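Local atomic coordinates of DUF4439 domain-containing protein (Mycobacterium tuberculosis, PDB entry 2IB0), a protein that is of unknown function but folds as a four-helix bundle and belongs to a family of the ferritin clan. Residues S44-P49 with A97-L102. Residues are numbered along the deposited sequence; the frame is centred on the assembly and turned at random.
Sequences SALSPP and ADAARL
Ser47 and Ala99 bring the two backbones closest together, Ser47 CA lying 6.3 Å from Ala99 CA where helix 18-46 runs out against the first turns of helix 96-120. Ser47 is the first residue to leave helical geometry, and the chain continues through Pro48 and Pro49 in a short link toward helix 52-75. No hydrogen bond or salt bridge joins the two segments, and they bury only 135 Å² between them. The contact centres on the methyl of Ala99, which faces the end of helix 18-46 and is met there by two neighbouring side chains. Leu46 touches it alongside: with CG beside the backbone N (chi1 -79°), its CD1 comes to 3.9 Å from Ala99 CB, and its own CB lies 4.0 Å from the same methyl. Leu46 also touches Val93, in the loop that leads into helix 96-120. Ser47 OG stands 4.0 Å from Ala99 CB, a van der Waals approach; the hydroxyl is turned back beside its own backbone N (chi1 -73°) and hydrogen-bonds Val43 O, so it is paired within the last turn of its own helix. Within helix 96-120, Arg101 NH2 binds Asp98 OD1 at 2.9 Å in a bent salt bridge, on the anti side of the carboxylate, while Ala97 O lies over one face of the guanidinium. Asp98 OD2 takes the backbone N of Ser94, tying the helix start to the preceding loop. Ala100 packs on Trp144 and Leu148 of helix 124-150. The methyl of Ala99 thus joins the end of helix 18-46 to the start of helix 96-120 in an up-down-down-up four-helix bundle with a long crossover between its second and third helices, as in ferritin-like proteins.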
ATOM      1  N   SER A  44      22.360  -4.112   1.294  1.00 29.94           N
ATOM      2  CA  SER A  44      22.978  -5.235   0.596  1.00 29.15           C
ATOM      3  C   SER A  44      24.360  -5.680   1.137  1.00 29.65           C
ATOM      4  O   SER A  44      24.613  -6.882   1.324  1.00 28.54           O
ATOM      5  CB  SER A  44      23.094  -4.868  -0.890  1.00 29.88           C
ATOM      6  OG  SER A  44      23.819  -5.857  -1.587  1.00 30.68           O
ATOM      7  N   ALA A  45      25.266  -4.712   1.334  1.00 28.84           N
ATOM      8  CA  ALA A  45      26.616  -4.967   1.822  1.00 28.22           C
ATOM      9  C   ALA A  45      26.628  -5.626   3.188  1.00 29.10           C
ATOM     10  O   ALA A  45      27.532  -6.416   3.468  1.00 27.64           O
ATOM     11  CB  ALA A  45      27.396  -3.677   1.873  1.00 27.12           C
ATOM     12  N   LEU A  46      25.673  -5.259   4.045  1.00 31.28           N
ATOM     13  CA  LEU A  46      25.559  -5.840   5.372  1.00 37.98           C
ATOM     14  C   LEU A  46      24.853  -7.214   5.415  1.00 40.36           C
ATOM     15  O   LEU A  46      25.404  -8.164   6.032  1.00 41.49           O
ATOM     16  CB  LEU A  46      24.798  -4.909   6.316  1.00 37.15           C
ATOM     17  CG  LEU A  46      25.486  -3.705   6.965  1.00 37.14           C
ATOM     18  CD1 LEU A  46      24.414  -2.743   7.350  1.00 44.45           C
ATOM     19  CD2 LEU A  46      26.326  -4.078   8.155  1.00 38.45           C
ATOM     20  N   SER A  47      23.676  -7.274   4.748  1.00 43.32           N
ATOM     21  CA  SER A  47      22.603  -8.372   4.786  1.00 43.20           C
ATOM     22  C   SER A  47      23.148  -9.786   4.869  1.00 44.82           C
ATOM     23  O   SER A  47      24.181 -10.025   4.248  1.00 45.61           O
ATOM     24  CB  SER A  47      21.617  -8.194   3.687  1.00 43.97           C
ATOM     25  OG  SER A  47      20.801  -7.097   4.020  1.00 48.03           O
ATOM     26  N   PRO A  48      22.351 -10.785   5.348  1.00 46.77           N
ATOM     27  CA  PRO A  48      22.162 -12.102   4.696  1.00 47.42           C
ATOM     28  C   PRO A  48      22.084 -12.293   3.221  1.00 48.66           C
ATOM     29  O   PRO A  48      21.194 -11.729   2.617  1.00 49.60           O
ATOM     30  CB  PRO A  48      20.998 -12.739   5.460  1.00 46.63           C
ATOM     31  CG  PRO A  48      21.086 -12.130   6.797  1.00 46.26           C
ATOM     32  CD  PRO A  48      21.344 -10.651   6.421  1.00 45.95           C
ATOM     33  N   PRO A  49      22.974 -13.183   2.658  1.00 49.80           N
ATOM     34  CA  PRO A  49      22.714 -13.816   1.334  1.00 49.84           C
ATOM     35  C   PRO A  49      21.240 -14.292   1.184  1.00 49.90           C
ATOM     36  O   PRO A  49      20.695 -14.205   0.068  1.00 50.68           O
ATOM     37  CB  PRO A  49      23.674 -15.021   1.297  1.00 50.30           C
ATOM     38  CG  PRO A  49      24.731 -14.727   2.325  1.00 50.89           C
ATOM     39  CD  PRO A  49      24.243 -13.655   3.271  1.00 49.85           C
ATOM     40  N   ALA A  97      21.464  -7.427  11.097  1.00 45.55           N
ATOM     41  CA  ALA A  97      20.094  -7.103  11.619  1.00 45.11           C
ATOM     42  C   ALA A  97      19.673  -5.645  11.525  1.00 46.43           C
ATOM     43  O   ALA A  97      18.466  -5.304  11.350  1.00 47.96           O
ATOM     44  CB  ALA A  97      19.931  -7.570  13.015  1.00 46.16           C
ATOM     45  N   ASP A  98      20.649  -4.752  11.634  1.00 45.33           N
ATOM     46  CA  ASP A  98      20.353  -3.336  11.512  1.00 44.72           C
ATOM     47  C   ASP A  98      19.835  -3.013  10.121  1.00 43.82           C
ATOM     48  O   ASP A  98      19.092  -2.058   9.954  1.00 43.61           O
ATOM     49  CB  ASP A  98      21.574  -2.501  11.752  1.00 43.91           C
ATOM     50  CG  ASP A  98      22.084  -2.615  13.141  1.00 44.66           C
ATOM     51  OD1 ASP A  98      21.265  -2.820  14.057  1.00 46.66           O
ATOM     52  OD2 ASP A  98      23.309  -2.483  13.312  1.00 43.74           O
ATOM     53  N   ALA A  99      20.248  -3.803   9.144  1.00 44.09           N
ATOM     54  CA  ALA A  99      19.986  -3.497   7.728  1.00 43.69           C
ATOM     55  C   ALA A  99      18.515  -3.702   7.318  1.00 42.78           C
ATOM     56  O   ALA A  99      17.981  -2.902   6.536  1.00 43.91           O
ATOM     57  CB  ALA A  99      20.889  -4.321   6.831  1.00 44.16           C
ATOM     58  N   ALA A 100      17.922  -4.795   7.781  1.00 39.03           N
ATOM     59  CA  ALA A 100      16.458  -5.010   7.720  1.00 38.02           C
ATOM     60  C   ALA A 100      15.618  -3.874   8.402  1.00 36.84           C
ATOM     61  O   ALA A 100      14.641  -3.407   7.835  1.00 34.44           O
ATOM     62  CB  ALA A 100      16.114  -6.370   8.280  1.00 35.22           C
ATOM     63  N   ARG A 101      16.025  -3.413   9.589  1.00 35.99           N
ATOM     64  CA  ARG A 101      15.386  -2.259  10.189  1.00 37.75           C
ATOM     65  C   ARG A 101      15.550  -1.004   9.328  1.00 37.22           C
ATOM     66  O   ARG A 101      14.643  -0.180   9.233  1.00 36.59           O
ATOM     67  CB  ARG A 101      15.956  -1.992  11.588  1.00 37.46           C
ATOM     68  CG  ARG A 101      15.396  -2.925  12.664  1.00 41.57           C
ATOM     69  CD  ARG A 101      15.827  -2.484  14.123  1.00 41.90           C
ATOM     70  NE  ARG A 101      17.248  -2.791  14.453  1.00 47.90           N
ATOM     71  CZ  ARG A 101      17.702  -4.018  14.761  1.00 48.80           C
ATOM     72  NH1 ARG A 101      16.871  -5.071  14.725  1.00 48.34           N
ATOM     73  NH2 ARG A 101      18.988  -4.213  15.064  1.00 46.97           N
ATOM     74  N   LEU A 102      16.725  -0.838   8.738  1.00 35.37           N
ATOM     75  CA  LEU A 102      16.979   0.305   7.869  1.00 35.46           C
ATOM     76  C   LEU A 102      16.031   0.230   6.684  1.00 32.93           C
ATOM     77  O   LEU A 102      15.482   1.239   6.284  1.00 32.98           O
ATOM     78  CB  LEU A 102      18.446   0.294   7.356  1.00 34.82           C
ATOM     79  CG  LEU A 102      18.883   1.351   6.329  1.00 36.00           C
ATOM     80  CD1 LEU A 102      18.612   2.756   6.840  1.00 38.51           C
ATOM     81  CD2 LEU A 102      20.376   1.161   5.993  1.00 36.75           C
TER